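Local coordinates for protein p-nitrophenyl phosphatase (Pho2) (PDB 3QGM) that probably hydrolyses phosphate esters as a metal-dependent phosphatase of the haloacid dehalogenase (HAD) superfamily, here with calcium at the metal site, at residues V210-I214 and D215-A219. Residues are numbered along the deposited sequence; the frame is centred on the assembly and turned at random.
Sequences VGDQI and DVDVA. With CA (calcium ion), chain E.
With CG anti to its own carbonyl carbon (chi1 -58°), D217 swings its carboxylate back from the first turn of the helix over G211 and toward the loop that carries D212 and Q213, consistent with the GDxxxxD motif IV of HAD phosphatases. There OD2 of D217 accepts a hydrogen bond from the backbone N of Q213 at 3.0 Å through its anti lone pair, and a weak one from the N of D212 at 3.3 Å. The chain reverses so tightly that CG of D217 lies 3.6 Å from CA of G211, where a side chain would collide with it. Q213, at the N-cap position, returns the grip: its O accepts hydrogen bonds from the N of D217 at 2.7 Å and, in a wider pi-type turn, from the N of V218 at 3.2 Å. The extended Q213 side chain runs alongside V216, its NE2 3.6 Å from CG2. D212 OD1 binds the calcium directly at 2.3 Å, its OD2 accepting from V235 N; D217 OD2 and Q213 NE2 form a second shell, a calcium-bound water donating to the one and accepting from the other. D217 OD1 forms a salt bridge with K187. Replacing D217 by alanine is likely to deprive this water and the loop amides of their acceptor and K187 of its anionic mate. D14, ending neighbouring strand 10-14, and the backbone O of D16 also bind calcium. The contact joins strand 207-211 to helix 214-224 in a beta-alpha-beta unit, where V218 packs on strand 227-231 and I214 also reaches helix 241-248.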
ATOM      1  N   VAL A 210       5.849 -29.361   5.206  1.00 28.21           N
ATOM      2  CA  VAL A 210       4.446 -29.651   5.474  1.00 27.32           C
ATOM      3  C   VAL A 210       3.795 -28.350   5.839  1.00 27.24           C
ATOM      4  O   VAL A 210       4.386 -27.561   6.614  1.00 26.25           O
ATOM      5  CB  VAL A 210       4.269 -30.568   6.701  1.00 27.79           C
ATOM      6  CG1 VAL A 210       2.765 -30.846   6.945  1.00 26.09           C
ATOM      7  CG2 VAL A 210       5.038 -31.898   6.536  1.00 28.63           C
ATOM      8  N   GLY A 211       2.588 -28.145   5.321  1.00 26.87           N
ATOM      9  CA  GLY A 211       1.841 -26.949   5.553  1.00 26.84           C
ATOM     10  C   GLY A 211       0.425 -26.979   5.042  1.00 27.42           C
ATOM     11  O   GLY A 211      -0.036 -27.980   4.473  1.00 28.32           O
ATOM     12  N   ASP A 212      -0.265 -25.868   5.246  1.00 27.46           N
ATOM     13  CA  ASP A 212      -1.685 -25.771   4.939  1.00 28.58           C
ATOM     14  C   ASP A 212      -1.975 -24.848   3.786  1.00 28.80           C
ATOM     15  O   ASP A 212      -3.115 -24.757   3.413  1.00 30.61           O
ATOM     16  CB  ASP A 212      -2.518 -25.357   6.178  1.00 28.70           C
ATOM     17  CG  ASP A 212      -2.306 -23.900   6.589  1.00 29.59           C
ATOM     18  OD1 ASP A 212      -1.200 -23.361   6.406  1.00 26.33           O
ATOM     19  OD2 ASP A 212      -3.254 -23.307   7.136  1.00 32.95           O
ATOM     20  N   GLN A 213      -0.952 -24.182   3.233  1.00 29.76           N
ATOM     21  CA  GLN A 213      -1.096 -23.240   2.105  1.00 30.28           C
ATOM     22  C   GLN A 213      -0.207 -23.592   0.908  1.00 31.33           C
ATOM     23  O   GLN A 213       1.038 -23.668   1.000  1.00 30.53           O
ATOM     24  CB  GLN A 213      -0.777 -21.816   2.560  1.00 30.09           C
ATOM     25  CG  GLN A 213      -1.757 -21.264   3.569  1.00 29.99           C
ATOM     26  CD  GLN A 213      -1.516 -19.784   3.864  1.00 31.50           C
ATOM     27  OE1 GLN A 213      -2.274 -18.934   3.433  1.00 33.13           O
ATOM     28  NE2 GLN A 213      -0.489 -19.491   4.629  1.00 27.69           N
ATOM     29  N   ILE A 214      -0.847 -23.755  -0.245  1.00 32.26           N
ATOM     30  CA  ILE A 214      -0.138 -24.107  -1.481  1.00 32.76           C
ATOM     31  C   ILE A 214       0.813 -23.019  -1.884  1.00 33.04           C
ATOM     32  O   ILE A 214       1.987 -23.269  -2.162  1.00 34.64           O
ATOM     33  CB  ILE A 214      -1.097 -24.322  -2.590  1.00 33.82           C
ATOM     34  CG1 ILE A 214      -2.065 -25.439  -2.193  1.00 36.03           C
ATOM     35  CG2 ILE A 214      -0.314 -24.571  -3.973  1.00 32.93           C
ATOM     36  CD1 ILE A 214      -1.944 -26.701  -2.949  1.00 36.18           C
ATOM     37  N   ASP A 215       0.327 -21.790  -1.875  1.00 34.74           N
ATOM     38  CA  ASP A 215       1.141 -20.629  -2.258  1.00 34.44           C
ATOM     39  C   ASP A 215       2.157 -20.192  -1.233  1.00 33.58           C
ATOM     40  O   ASP A 215       2.941 -19.314  -1.504  1.00 33.80           O
ATOM     41  CB  ASP A 215       0.248 -19.425  -2.546  1.00 35.83           C
ATOM     42  CG  ASP A 215      -0.525 -18.969  -1.338  1.00 34.52           C
ATOM     43  OD1 ASP A 215      -0.683 -17.758  -1.189  1.00 35.07           O
ATOM     44  OD2 ASP A 215      -0.998 -19.816  -0.569  1.00 38.26           O
ATOM     45  N   VAL A 216       2.140 -20.774  -0.042  1.00 32.26           N
ATOM     46  CA  VAL A 216       3.157 -20.453   0.933  1.00 30.24           C
ATOM     47  C   VAL A 216       4.053 -21.673   1.150  1.00 30.18           C
ATOM     48  O   VAL A 216       5.258 -21.664   0.857  1.00 29.04           O
ATOM     49  CB  VAL A 216       2.473 -19.969   2.234  1.00 30.25           C
ATOM     50  CG1 VAL A 216       3.474 -19.765   3.353  1.00 25.77           C
ATOM     51  CG2 VAL A 216       1.655 -18.636   1.927  1.00 29.28           C
ATOM     52  N   ASP A 217       3.439 -22.722   1.658  1.00 29.42           N
ATOM     53  CA  ASP A 217       4.184 -23.889   2.116  1.00 30.01           C
ATOM     54  C   ASP A 217       4.641 -24.770   0.957  1.00 30.26           C
ATOM     55  O   ASP A 217       5.796 -25.177   0.922  1.00 30.04           O
ATOM     56  CB  ASP A 217       3.320 -24.671   3.081  1.00 28.84           C
ATOM     57  CG  ASP A 217       2.897 -23.806   4.243  1.00 30.21           C
ATOM     58  OD1 ASP A 217       3.830 -23.444   4.991  1.00 26.02           O
ATOM     59  OD2 ASP A 217       1.687 -23.415   4.327  1.00 26.57           O
ATOM     60  N   VAL A 218       3.746 -25.043   0.023  1.00 30.33           N
ATOM     61  CA  VAL A 218       4.146 -25.828  -1.164  1.00 32.41           C
ATOM     62  C   VAL A 218       5.129 -25.060  -2.024  1.00 32.12           C
ATOM     63  O   VAL A 218       6.118 -25.643  -2.473  1.00 33.20           O
ATOM     64  CB  VAL A 218       2.975 -26.353  -1.966  1.00 32.27           C
ATOM     65  CG1 VAL A 218       3.491 -27.191  -3.139  1.00 34.99           C
ATOM     66  CG2 VAL A 218       2.113 -27.195  -1.056  1.00 31.69           C
ATOM     67  N   ALA A 219       4.933 -23.750  -2.185  1.00 32.21           N
ATOM     68  CA  ALA A 219       5.891 -22.943  -2.975  1.00 32.28           C
ATOM     69  C   ALA A 219       7.259 -22.970  -2.322  1.00 33.04           C
ATOM     70  O   ALA A 219       8.303 -23.025  -3.000  1.00 34.37           O
ATOM     71  CB  ALA A 219       5.421 -21.478  -3.128  1.00 31.24           C
TER
HETATM   72 CA    CA E 503       0.012 -22.072   7.833  1.00 26.99          CA
HETATM   73  O   HOH W   1       5.874 -25.219   5.844  1.00 29.77           O
HETATM   74  O   HOH W   2      -2.189 -21.016   7.820  1.00 26.34           O
HETATM   75  O   HOH W   3       1.071 -21.384   6.112  1.00 23.98           O
HETATM   76  O   HOH W   4       0.559 -19.981   8.747  1.00 23.87           O